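Local structure of MGS-MChE2 (Uncultured bacterium, 5JD6) at residues L54-M59 and G67-Y72; A97-K102 and H182-D187; K192-I197 and L218-L223; I197-N202 and E209-F214. The protein probably hydrolyses carboxylic esters, as an esterase of the alpha/beta hydrolase fold recovered from the metagenome of lagoon sediments. One frame throughout, in Å; residues are numbered along the deposited sequence.

Contact 1: L54-M59 and G67-Y72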
loop_
_atom_site.group_PDB
_atom_site.type_symbol
_atom_site.label_atom_id
_atom_site.label_comp_id
_atom_site.label_asym_id
_atom_site.label_seq_id
_atom_site.Cartn_x
_atom_site.Cartn_y
_atom_site.Cartn_z
ATOM N N LEU A 54 -4.751 -6.355 -7.090
ATOM C CA LEU A 54 -3.548 -6.756 -7.798
ATOM C C LEU A 54 -3.583 -8.247 -8.115
ATOM O O LEU A 54 -4.167 -9.032 -7.367
ATOM C CB LEU A 54 -2.307 -6.408 -6.975
ATOM C CG LEU A 54 -2.173 -4.934 -6.586
ATOM C CD1 LEU A 54 -0.855 -4.687 -5.867
ATOM C CD2 LEU A 54 -2.303 -4.037 -7.808
ATOM N N PRO A 55 -2.969 -8.639 -9.239
ATOM C CA PRO A 55 -2.889 -10.046 -9.642
ATOM C C PRO A 55 -1.775 -10.793 -8.912
ATOM O O PRO A 55 -0.848 -11.284 -9.557
ATOM C CB PRO A 55 -2.594 -9.956 -11.138
ATOM C CG PRO A 55 -1.827 -8.690 -11.279
ATOM C CD PRO A 55 -2.404 -7.741 -10.263
ATOM N N LEU A 56 -1.872 -10.878 -7.587
ATOM C CA LEU A 56 -0.837 -11.517 -6.779
ATOM C C LEU A 56 -0.634 -12.984 -7.150
ATOM O O LEU A 56 0.499 -13.446 -7.273
ATOM C CB LEU A 56 -1.169 -11.411 -5.285
ATOM C CG LEU A 56 -1.099 -10.042 -4.598
ATOM C CD1 LEU A 56 0.025 -9.193 -5.179
ATOM C CD2 LEU A 56 -2.426 -9.309 -4.696
ATOM N N TYR A 57 -1.733 -13.709 -7.333
ATOM C CA TYR A 57 -1.665 -15.150 -7.559
ATOM C C TYR A 57 -2.207 -15.582 -8.916
ATOM O O TYR A 57 -2.573 -16.743 -9.097
ATOM C CB TYR A 57 -2.431 -15.896 -6.466
ATOM C CG TYR A 57 -1.961 -15.612 -5.061
ATOM C CD1 TYR A 57 -0.683 -15.969 -4.650
ATOM C CD2 TYR A 57 -2.801 -15.003 -4.138
ATOM C CE1 TYR A 57 -0.252 -15.720 -3.361
ATOM C CE2 TYR A 57 -2.378 -14.749 -2.846
ATOM C CZ TYR A 57 -1.102 -15.110 -2.463
ATOM O OH TYR A 57 -0.673 -14.861 -1.180
ATOM N N SER A 58 -2.256 -14.658 -9.869
ATOM C CA SER A 58 -2.813 -14.978 -11.176
ATOM C C SER A 58 -1.820 -14.804 -12.337
ATOM O O SER A 58 -2.137 -15.186 -13.463
ATOM C CB SER A 58 -4.058 -14.127 -11.436
ATOM O OG SER A 58 -3.701 -12.799 -11.765
ATOM N N MET A 59 -0.689 -14.208 -12.029
ATOM C CA MET A 59 0.268 -13.715 -12.979
ATOM C C MET A 59 1.106 -14.734 -13.657
ATOM O O MET A 59 2.313 -14.793 -13.525
ATOM C CB MET A 59 1.189 -12.711 -12.258
ATOM C CG MET A 59 0.748 -11.275 -12.295
ATOM S SD MET A 59 0.129 -10.934 -13.914
ATOM C CE MET A 59 1.461 -10.034 -14.651
ATOM N N GLY A 67 8.109 -6.221 -9.035
ATOM C CA GLY A 67 8.227 -5.354 -10.193
ATOM C C GLY A 67 7.019 -5.430 -11.106
ATOM O O GLY A 67 6.587 -4.422 -11.665
ATOM N N THR A 68 6.470 -6.633 -11.254
ATOM C CA THR A 68 5.283 -6.845 -12.078
ATOM C C THR A 68 4.060 -6.154 -11.482
ATOM O O THR A 68 3.285 -5.514 -12.194
ATOM C CB THR A 68 4.982 -8.345 -12.248
ATOM O OG1 THR A 68 6.017 -8.956 -13.030
ATOM C CG2 THR A 68 3.647 -8.550 -12.946
ATOM N N PHE A 69 3.894 -6.285 -10.170
ATOM C CA PHE A 69 2.772 -5.667 -9.474
ATOM C C PHE A 69 2.851 -4.146 -9.567
ATOM O O PHE A 69 1.833 -3.470 -9.723
ATOM C CB PHE A 69 2.737 -6.110 -8.013
ATOM C CG PHE A 69 2.666 -7.600 -7.831
ATOM C CD1 PHE A 69 1.950 -8.385 -8.721
ATOM C CD2 PHE A 69 3.320 -8.216 -6.777
ATOM C CE1 PHE A 69 1.884 -9.758 -8.559
ATOM C CE2 PHE A 69 3.259 -9.588 -6.610
ATOM C CZ PHE A 69 2.539 -10.360 -7.503
ATOM N N ALA A 70 4.067 -3.617 -9.476
ATOM C CA ALA A 70 4.295 -2.181 -9.596
ATOM C C ALA A 70 3.897 -1.677 -10.980
ATOM O O ALA A 70 3.246 -0.640 -11.108
ATOM C CB ALA A 70 5.752 -1.847 -9.310
ATOM N N ARG A 71 4.291 -2.416 -12.012
ATOM C CA ARG A 71 3.937 -2.061 -13.383
ATOM C C ARG A 71 2.438 -2.223 -13.625
ATOM O O ARG A 71 1.853 -1.511 -14.441
ATOM C CB ARG A 71 4.734 -2.903 -14.383
ATOM C CG ARG A 71 6.183 -2.461 -14.541
ATOM C CD ARG A 71 6.887 -3.227 -15.651
ATOM N NE ARG A 71 7.175 -4.606 -15.270
ATOM C CZ ARG A 71 8.289 -4.991 -14.656
ATOM N NH1 ARG A 71 9.224 -4.100 -14.352
ATOM N NH2 ARG A 71 8.469 -6.267 -14.343
ATOM N N TYR A 72 1.821 -3.160 -12.913
ATOM C CA TYR A 72 0.378 -3.343 -12.986
ATOM C C TYR A 72 -0.325 -2.120 -12.412
ATOM O O TYR A 72 -1.330 -1.658 -12.952
ATOM C CB TYR A 72 -0.050 -4.606 -12.237
ATOM C CG TYR A 72 -1.523 -4.935 -12.362
ATOM C CD1 TYR A 72 -1.979 -5.795 -13.353
ATOM C CD2 TYR A 72 -2.456 -4.391 -11.485
ATOM C CE1 TYR A 72 -3.323 -6.103 -13.470
ATOM C CE2 TYR A 72 -3.802 -4.693 -11.597
ATOM C CZ TYR A 72 -4.229 -5.549 -12.590
ATOM O OH TYR A 72 -5.567 -5.852 -12.704
#
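Pro55 lays the edge of its pyrrolidine ring on the Tyr72 ring, with CD almost exactly above the centre: Pro55 CD stands 3.4 Å from the Tyr72 ring centroid and only 3° off the ring normal, a CH-pi contact, while CG covers the CD1 and CE1 side. Tyr72 reaches the proline because its CG is anti to the backbone N (chi1 -175°), and the two side chains meet tip to tip. Leu54 slides past the same tyrosine in the opposite direction, its CD2 lying 3.7 Å from Tyr72 CD2. Pro55 is the centre of an inverse gamma turn, a tight bend in the loop that leaves strand 47-52 of the alpha/beta hydrolase sheet and leads to helix 66-80, whose first turns carry Thr68, Phe69 and Tyr72. The bend brings Leu56 to a second aromatic ring. Leu56 crosses Phe69 at about a right angle and sets a single methyl over the middle of its face, Leu56 CD1 lying 3.6 Å from the Phe69 ring centroid. The backbone O of Pro55 also comes to 3.3 Å from Phe69 CE1, obliquely to the ring. At the edge of this ring, near its plane, lies Met59 CG, 4.2 Å from Phe69 CE1, although the methionine is poorly ordered. Beyond the two segments, Ile96 of helix 92-103 and Ile175 of helix 169-181 also touch Phe69, and Phe11 meets the Tyr72 ring edge to face.

Contact 2: A97-K102 and H182-D187; sequences ALLATK and HNMAKD
The imidazole of His182 takes Leu99 CD2 over one face, toward the rim on the side of CE1 and NE2; Leu99 CD2 lies 4.1 Å from the His182 ring centroid, 17° off the normal, in a CH-pi contact. The carboxylate of Asp187, the other flat group, is met by the end of Lys102, where CE comes closer than the charged nitrogen: Lys102 CE is 3.3 Å from Asp187 OD1, but Lys102 NZ is 3.7 Å from Asp187 OD1, a long salt bridge. Met184 crosses Leu99 at about a right angle. A bend at chi2 (-61°) turns SD back, and from there the terminal methyl meets the leucine, Met184 CE being 3.6 Å from Leu99 CB and about as far from CD1. Leu98 adds a looser contact, with its CB 4.4 Å from Met184 CG. Together these side chains join helix 92-103, which in this fold follows the probable nucleophile elbow, to the loop between helix 169-181 and strand 195-200. That loop is also held through its backbone, with His182 O accepting a hydrogen bond from His95 NE2 and Met184 bonded to Gly118. Lys102 runs extended toward Asp187 OD1, which Lys186 NZ also meets in an equally long salt bridge, so that the three form a network. One carboxylate oxygen thus lies near two ammonium groups, and its negative charge probably offsets their mutual repulsion, although neither pairing is close enough to suggest a tight ion pair.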
loop_
_atom_site.group_PDB
_atom_site.type_symbol
_atom_site.label_atom_id
_atom_site.label_comp_id
_atom_site.label_asym_id
_atom_site.label_seq_id
_atom_site.Cartn_x
_atom_site.Cartn_y
_atom_site.Cartn_z
ATOM N N ALA A 97 3.945 -0.019 -3.604
ATOM C CA ALA A 97 3.817 1.428 -3.719
ATOM C C ALA A 97 5.188 2.097 -3.769
ATOM O O ALA A 97 5.424 2.983 -4.590
ATOM C CB ALA A 97 2.998 1.980 -2.564
ATOM N N LEU A 98 6.083 1.663 -2.885
ATOM C CA LEU A 98 7.450 2.175 -2.851
ATOM C C LEU A 98 8.161 1.971 -4.183
ATOM O O LEU A 98 8.742 2.905 -4.734
ATOM C CB LEU A 98 8.245 1.502 -1.731
ATOM C CG LEU A 98 8.138 2.134 -0.344
ATOM C CD1 LEU A 98 8.356 1.089 0.735
ATOM C CD2 LEU A 98 9.139 3.270 -0.198
ATOM N N LEU A 99 8.113 0.745 -4.695
ATOM C CA LEU A 99 8.774 0.421 -5.952
ATOM C C LEU A 99 8.177 1.224 -7.100
ATOM O O LEU A 99 8.896 1.672 -7.993
ATOM C CB LEU A 99 8.675 -1.077 -6.245
ATOM C CG LEU A 99 9.440 -1.549 -7.484
ATOM C CD1 LEU A 99 10.884 -1.073 -7.442
ATOM C CD2 LEU A 99 9.384 -3.060 -7.607
ATOM N N ALA A 100 6.863 1.413 -7.065
ATOM C CA ALA A 100 6.173 2.191 -8.086
ATOM C C ALA A 100 6.616 3.651 -8.060
ATOM O O ALA A 100 6.795 4.271 -9.109
ATOM C CB ALA A 100 4.670 2.091 -7.902
ATOM N N THR A 101 6.792 4.195 -6.859
ATOM C CA THR A 101 7.263 5.568 -6.703
ATOM C C THR A 101 8.710 5.703 -7.174
ATOM O O THR A 101 9.122 6.759 -7.653
ATOM C CB THR A 101 7.161 6.041 -5.241
ATOM O OG1 THR A 101 7.840 5.113 -4.390
ATOM C CG2 THR A 101 5.709 6.132 -4.809
ATOM N N LYS A 102 9.475 4.626 -7.030
ATOM C CA LYS A 102 10.851 4.591 -7.510
ATOM C C LYS A 102 10.902 4.520 -9.034
ATOM O O LYS A 102 11.668 5.240 -9.676
ATOM C CB LYS A 102 11.597 3.399 -6.909
ATOM C CG LYS A 102 12.923 3.098 -7.585
ATOM C CD LYS A 102 13.416 1.706 -7.230
ATOM C CE LYS A 102 14.456 1.220 -8.226
ATOM N NZ LYS A 102 14.596 -0.263 -8.207
ATOM N N HIS A 182 14.569 -7.478 -3.846
ATOM C CA HIS A 182 14.267 -6.103 -4.181
ATOM C C HIS A 182 14.268 -5.178 -2.974
ATOM O O HIS A 182 13.286 -4.526 -2.700
ATOM C CB HIS A 182 12.895 -6.117 -4.821
ATOM C CG HIS A 182 12.863 -5.629 -6.218
ATOM N ND1 HIS A 182 12.180 -6.290 -7.205
ATOM C CD2 HIS A 182 13.393 -4.532 -6.791
ATOM C CE1 HIS A 182 12.302 -5.628 -8.337
ATOM N NE2 HIS A 182 13.030 -4.554 -8.111
ATOM N N ASN A 183 15.386 -5.093 -2.266
ATOM C CA ASN A 183 15.465 -4.241 -1.083
ATOM C C ASN A 183 15.397 -2.766 -1.459
ATOM O O ASN A 183 15.931 -2.356 -2.489
ATOM C CB ASN A 183 16.754 -4.530 -0.308
ATOM C CG ASN A 183 16.688 -4.062 1.133
ATOM O OD1 ASN A 183 15.621 -4.045 1.746
ATOM N ND2 ASN A 183 17.834 -3.682 1.684
ATOM N N MET A 184 14.738 -1.968 -0.623
ATOM C CA MET A 184 14.527 -0.556 -0.927
ATOM C C MET A 184 15.577 0.353 -0.296
ATOM O O MET A 184 15.713 1.509 -0.695
ATOM C CB MET A 184 13.132 -0.122 -0.470
ATOM C CG MET A 184 12.009 -0.693 -1.315
ATOM S SD MET A 184 12.126 -0.165 -3.035
ATOM C CE MET A 184 11.318 -1.529 -3.858
ATOM N N ALA A 185 16.322 -0.181 0.671
ATOM C CA ALA A 185 17.285 0.594 1.457
ATOM C C ALA A 185 18.225 1.450 0.610
ATOM O O ALA A 185 18.532 2.587 0.968
ATOM C CB ALA A 185 18.097 -0.341 2.340
ATOM N N LYS A 186 18.674 0.901 -0.513
ATOM C CA LYS A 186 19.604 1.597 -1.394
ATOM C C LYS A 186 18.921 2.659 -2.256
ATOM O O LYS A 186 19.550 3.637 -2.659
ATOM C CB LYS A 186 20.325 0.592 -2.292
ATOM C CG LYS A 186 19.459 -0.589 -2.696
ATOM C CD LYS A 186 19.860 -1.135 -4.056
ATOM C CE LYS A 186 19.602 -0.110 -5.149
ATOM N NZ LYS A 186 19.791 -0.686 -6.509
ATOM N N ASP A 187 17.636 2.462 -2.538
ATOM C CA ASP A 187 16.905 3.353 -3.436
ATOM C C ASP A 187 16.270 4.529 -2.701
ATOM O O ASP A 187 16.035 5.587 -3.285
ATOM C CB ASP A 187 15.824 2.574 -4.190
ATOM C CG ASP A 187 16.385 1.398 -4.963
ATOM O OD1 ASP A 187 16.903 1.610 -6.080
ATOM O OD2 ASP A 187 16.306 0.259 -4.453
#

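Contact 3: K192-I197 and L218-L223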
loop_
_atom_site.group_PDB
_atom_site.type_symbol
_atom_site.label_atom_id
_atom_site.label_comp_id
_atom_site.label_asym_id
_atom_site.label_seq_id
_atom_site.Cartn_x
_atom_site.Cartn_y
_atom_site.Cartn_z
ATOM N N LYS A 192 12.477 11.466 -3.945
ATOM C CA LYS A 192 12.114 12.823 -3.535
ATOM C C LYS A 192 10.677 13.004 -3.058
ATOM O O LYS A 192 10.394 13.919 -2.283
ATOM C CB LYS A 192 12.358 13.796 -4.689
ATOM C CG LYS A 192 13.812 14.079 -4.983
ATOM C CD LYS A 192 13.998 14.466 -6.441
ATOM C CE LYS A 192 14.359 15.937 -6.568
ATOM N NZ LYS A 192 13.940 16.508 -7.876
ATOM N N THR A 193 9.781 12.140 -3.523
ATOM C CA THR A 193 8.351 12.304 -3.277
ATOM C C THR A 193 8.026 12.432 -1.791
ATOM O O THR A 193 8.568 11.692 -0.969
ATOM C CB THR A 193 7.543 11.129 -3.859
ATOM O OG1 THR A 193 7.711 9.972 -3.032
ATOM C CG2 THR A 193 7.998 10.812 -5.276
ATOM N N PRO A 194 7.148 13.388 -1.447
ATOM C CA PRO A 194 6.679 13.591 -0.072
ATOM C C PRO A 194 6.054 12.323 0.494
ATOM O O PRO A 194 5.120 11.780 -0.095
ATOM C CB PRO A 194 5.633 14.702 -0.218
ATOM C CG PRO A 194 6.022 15.423 -1.463
ATOM C CD PRO A 194 6.563 14.368 -2.379
ATOM N N THR A 195 6.569 11.855 1.626
ATOM C CA THR A 195 6.135 10.579 2.174
ATOM C C THR A 195 5.612 10.700 3.600
ATOM O O THR A 195 6.249 11.304 4.462
ATOM C CB THR A 195 7.278 9.548 2.146
ATOM O OG1 THR A 195 7.724 9.369 0.795
ATOM C CG2 THR A 195 6.809 8.211 2.698
ATOM N N CYS A 196 4.441 10.121 3.839
ATOM C CA CYS A 196 3.870 10.070 5.176
ATOM C C CYS A 196 3.987 8.658 5.731
ATOM O O CYS A 196 3.484 7.704 5.137
ATOM C CB CYS A 196 2.408 10.516 5.160
ATOM S SG CYS A 196 1.638 10.600 6.791
ATOM N N ILE A 197 4.660 8.525 6.867
ATOM C CA ILE A 197 4.830 7.221 7.489
ATOM C C ILE A 197 4.068 7.150 8.806
ATOM O O ILE A 197 4.444 7.790 9.786
ATOM C CB ILE A 197 6.316 6.905 7.738
ATOM C CG1 ILE A 197 7.154 7.284 6.518
ATOM C CG2 ILE A 197 6.496 5.437 8.080
ATOM C CD1 ILE A 197 8.644 7.219 6.762
ATOM N N LEU A 218 14.714 8.144 3.571
ATOM C CA LEU A 218 13.893 9.018 2.735
ATOM C C LEU A 218 14.193 10.491 3.001
ATOM O O LEU A 218 14.170 10.936 4.150
ATOM C CB LEU A 218 12.406 8.739 2.960
ATOM C CG LEU A 218 11.839 7.480 2.300
ATOM C CD1 LEU A 218 10.400 7.255 2.734
ATOM C CD2 LEU A 218 11.932 7.586 0.785
ATOM N N PRO A 219 14.476 11.251 1.933
ATOM C CA PRO A 219 14.824 12.673 2.044
ATOM C C PRO A 219 13.667 13.534 2.546
ATOM O O PRO A 219 13.872 14.389 3.406
ATOM C CB PRO A 219 15.203 13.054 0.608
ATOM C CG PRO A 219 14.490 12.066 -0.248
ATOM C CD PRO A 219 14.480 10.787 0.535
ATOM N N ASP A 220 12.470 13.307 2.017
ATOM C CA ASP A 220 11.305 14.098 2.399
ATOM C C ASP A 220 10.196 13.208 2.950
ATOM O O ASP A 220 9.289 12.806 2.221
ATOM C CB ASP A 220 10.794 14.903 1.202
ATOM C CG ASP A 220 9.671 15.853 1.572
ATOM O OD1 ASP A 220 9.548 16.199 2.765
ATOM O OD2 ASP A 220 8.910 16.255 0.666
ATOM N N ALA A 221 10.272 12.905 4.243
ATOM C CA ALA A 221 9.300 12.022 4.875
ATOM C C ALA A 221 8.951 12.468 6.294
ATOM O O ALA A 221 9.789 13.018 7.008
ATOM C CB ALA A 221 9.821 10.593 4.889
ATOM N N ASP A 222 7.707 12.224 6.691
ATOM C CA ASP A 222 7.255 12.533 8.043
ATOM C C ASP A 222 6.772 11.267 8.743
ATOM O O ASP A 222 6.103 10.431 8.136
ATOM C CB ASP A 222 6.144 13.584 8.016
ATOM C CG ASP A 222 6.581 14.877 7.356
ATOM O OD1 ASP A 222 7.313 15.656 8.001
ATOM O OD2 ASP A 222 6.188 15.116 6.194
ATOM N N LEU A 223 7.114 11.132 10.019
ATOM C CA LEU A 223 6.806 9.919 10.767
ATOM C C LEU A 223 5.846 10.184 11.925
ATOM O O LEU A 223 6.094 11.047 12.767
ATOM C CB LEU A 223 8.098 9.285 11.287
ATOM C CG LEU A 223 8.001 7.984 12.086
ATOM C CD1 LEU A 223 7.158 6.953 11.355
ATOM C CD2 LEU A 223 9.394 7.437 12.353
#
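Thr195 and Asp222 carry most of the backbone pairing, in which three hydrogen bonds tie the strands together. Thr195 N donates to Asp220 O at 2.9 Å, Asp222 N to Thr195 O at 2.8 Å, and Ile197 N to Asp222 O at 2.7 Å, the last nearly straight in line with its carbonyl. Carbonyls also receive CA-H groups: Ala221 CA lies 3.2 Å from Thr195 O, and Leu223 CA makes a similar contact with Ile197 O. The apolar contacts gather on the face bearing Thr195, Ile197, Ala221 and Leu223. There Leu218 crosses Thr195 at about a right angle, with Leu218 CD1 3.7 Å from Thr195 CG2, and Leu223 CD1 lies 3.7 Å from Ile197 CG2. Ile197 CD1 reaches back over Ala221 CB at 4.0 Å. Of the polar side chains, Asp220 sets OD2 against the Pro194 ring and forms a salt bridge through OD1 with Arg252, while Asp222, on the face shared with Cys196, accepts a hydrogen bond from Trp248 NE1. Both partners belong to helix 238-252, which packs on that face. Two parallel strands in register, with helix 208-217 between them in sequence, form the beta-alpha-beta unit that ends the sheet of an alpha/beta hydrolase.

Contact 4: I197-N202 and E209-F214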
loop_
_atom_site.group_PDB
_atom_site.type_symbol
_atom_site.label_atom_id
_atom_site.label_comp_id
_atom_site.label_asym_id
_atom_site.label_seq_id
_atom_site.Cartn_x
_atom_site.Cartn_y
_atom_site.Cartn_z
ATOM N N ILE A 197 4.660 8.525 6.867
ATOM C CA ILE A 197 4.830 7.221 7.489
ATOM C C ILE A 197 4.068 7.150 8.806
ATOM O O ILE A 197 4.444 7.790 9.786
ATOM C CB ILE A 197 6.316 6.905 7.738
ATOM C CG1 ILE A 197 7.154 7.284 6.518
ATOM C CG2 ILE A 197 6.496 5.437 8.080
ATOM C CD1 ILE A 197 8.644 7.219 6.762
ATOM N N ILE A 198 2.988 6.376 8.812
ATOM C CA ILE A 198 2.187 6.171 10.013
ATOM C C ILE A 198 2.389 4.744 10.506
ATOM O O ILE A 198 2.309 3.801 9.727
ATOM C CB ILE A 198 0.693 6.436 9.748
ATOM C CG1 ILE A 198 0.500 7.838 9.166
ATOM C CG2 ILE A 198 -0.114 6.268 11.025
ATOM C CD1 ILE A 198 -0.928 8.157 8.789
ATOM N N TRP A 199 2.656 4.576 11.795
ATOM C CA TRP A 199 3.056 3.264 12.289
ATOM C C TRP A 199 2.487 2.946 13.667
ATOM O O TRP A 199 2.351 3.829 14.512
ATOM C CB TRP A 199 4.582 3.176 12.331
ATOM C CG TRP A 199 5.140 1.861 11.889
ATOM C CD1 TRP A 199 5.345 0.754 12.661
ATOM C CD2 TRP A 199 5.583 1.519 10.571
ATOM N NE1 TRP A 199 5.884 -0.258 11.902
ATOM C CE2 TRP A 199 6.041 0.187 10.615
ATOM C CE3 TRP A 199 5.638 2.211 9.357
ATOM C CZ2 TRP A 199 6.544 -0.468 9.493
ATOM C CZ3 TRP A 199 6.136 1.559 8.242
ATOM C CH2 TRP A 199 6.583 0.233 8.319
ATOM N N GLY A 200 2.157 1.677 13.885
ATOM C CA GLY A 200 1.788 1.214 15.210
ATOM C C GLY A 200 3.024 1.178 16.087
ATOM O O GLY A 200 4.079 0.713 15.655
ATOM N N LYS A 201 2.900 1.669 17.316
ATOM C CA LYS A 201 4.048 1.785 18.212
ATOM C C LYS A 201 4.533 0.432 18.733
ATOM O O LYS A 201 5.638 0.329 19.268
ATOM C CB LYS A 201 3.717 2.705 19.388
ATOM C CG LYS A 201 4.461 4.030 19.351
ATOM C CD LYS A 201 5.890 3.877 19.854
ATOM C CE LYS A 201 6.595 5.226 19.961
ATOM N NZ LYS A 201 5.717 6.291 20.519
ATOM N N ASN A 202 3.715 -0.604 18.573
ATOM C CA ASN A 202 4.125 -1.955 18.941
ATOM C C ASN A 202 3.813 -2.958 17.833
ATOM O O ASN A 202 3.081 -3.928 18.040
ATOM C CB ASN A 202 3.462 -2.386 20.253
ATOM C CG ASN A 202 1.964 -2.165 20.255
ATOM O OD1 ASN A 202 1.485 -1.102 20.646
ATOM N ND2 ASN A 202 1.214 -3.174 19.824
ATOM N N GLU A 209 11.324 -0.198 14.395
ATOM C CA GLU A 209 12.668 0.104 13.915
ATOM C C GLU A 209 12.654 0.353 12.411
ATOM O O GLU A 209 13.342 1.245 11.913
ATOM C CB GLU A 209 13.635 -1.037 14.249
ATOM C CG GLU A 209 13.982 -1.176 15.728
ATOM C CD GLU A 209 12.924 -1.919 16.525
ATOM O OE1 GLU A 209 11.795 -2.087 16.020
ATOM O OE2 GLU A 209 13.226 -2.344 17.660
ATOM N N VAL A 210 11.864 -0.443 11.696
ATOM C CA VAL A 210 11.742 -0.324 10.248
ATOM C C VAL A 210 11.188 1.043 9.856
ATOM O O VAL A 210 11.627 1.645 8.874
ATOM C CB VAL A 210 10.837 -1.432 9.673
ATOM C CG1 VAL A 210 10.692 -1.283 8.166
ATOM C CG2 VAL A 210 11.392 -2.805 10.027
ATOM N N ALA A 211 10.230 1.531 10.638
ATOM C CA ALA A 211 9.614 2.830 10.387
ATOM C C ALA A 211 10.643 3.952 10.444
ATOM O O ALA A 211 10.643 4.851 9.601
ATOM C CB ALA A 211 8.500 3.088 11.389
ATOM N N GLU A 212 11.523 3.894 11.439
ATOM C CA GLU A 212 12.542 4.921 11.615
ATOM C C GLU A 212 13.652 4.787 10.577
ATOM O O GLU A 212 14.302 5.771 10.228
ATOM C CB GLU A 212 13.118 4.865 13.031
ATOM C CG GLU A 212 12.098 5.203 14.108
ATOM C CD GLU A 212 12.711 5.304 15.490
ATOM O OE1 GLU A 212 12.819 4.264 16.173
ATOM O OE2 GLU A 212 13.083 6.426 15.895
ATOM N N ASP A 213 13.864 3.570 10.085
ATOM C CA ASP A 213 14.778 3.348 8.969
ATOM C C ASP A 213 14.260 4.067 7.727
ATOM O O ASP A 213 15.026 4.697 6.996
ATOM C CB ASP A 213 14.947 1.854 8.687
ATOM C CG ASP A 213 15.851 1.167 9.690
ATOM O OD1 ASP A 213 16.763 1.832 10.223
ATOM O OD2 ASP A 213 15.653 -0.040 9.941
ATOM N N PHE A 214 12.955 3.959 7.497
ATOM C CA PHE A 214 12.294 4.661 6.401
ATOM C C PHE A 214 12.458 6.168 6.544
ATOM O O PHE A 214 12.755 6.865 5.576
ATOM C CB PHE A 214 10.808 4.300 6.351
ATOM C CG PHE A 214 10.498 3.114 5.484
ATOM C CD1 PHE A 214 11.003 3.029 4.198
ATOM C CD2 PHE A 214 9.703 2.085 5.956
ATOM C CE1 PHE A 214 10.719 1.941 3.397
ATOM C CE2 PHE A 214 9.415 0.993 5.160
ATOM C CZ PHE A 214 9.924 0.921 3.879
#
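Trp199 turns one face of its indole to helix 208-217, and Ala211 sits on it. The methyl stands over CD2, at one end of the bond the two rings share, with Ala211 CB 3.4 Å from Trp199 CD2 and 3.7 Å from the centroid of the five-membered ring, 24° off the normal, as a CH-pi contact. So small a side chain lets the helix backbone come near: Trp199 CA and Ala211 CA are 6.8 Å apart. Farther out on the six-membered ring, Val210 and Phe214 approach obliquely, Val210 CG1 lying 4.4 Å from Trp199 CH2 and Phe214 CD2 4.3 Å from Trp199 CZ3. Strand 197-200 and helix segment 209-214 run nearly antiparallel, their directions 167° apart and their axes 9.2 Å at closest, as in the first half of a right-handed beta-alpha-beta crossover, here in the alpha/beta hydrolase sheet. One turn along the helix from Ala211, Phe214 crosses Ile197 at about a right angle, and Ile197 CD1 touches Phe214 CB at 3.7 Å. With CG1 anti to the carbonyl carbon, Ile197 extends to CD1 through a chi2 of 171°. The indole nitrogen has its own partner, Trp199 NE1 donating a hydrogen bond to Thr206 O in the connection before the helix. Leu119 and Leu188 from neighbouring loops also touch Phe214.

Contacts 1 and 4 are buried and apolar, each setting aliphatic carbons over an aromatic face, yet they lie on opposite sides of the chain's centre, about 26 Å apart between centres. Contacts 2 and 3 are partly buried and mix apolar packing with charge: a long salt bridge in the former, acidic side chains paired outside the contact in the latter. Backbone hydrogen bonds join the segments in contact 3 alone, as expected of adjacent strands. It shares Ile197 and strand 195-200 with contact 4, within one beta-alpha-beta unit. Contact 2 bridges the two sides, Leu99 CD2 touching Gly67 CA at 3.6 Å and Leu98 CD1 touching Phe214 CZ at 3.5 Å.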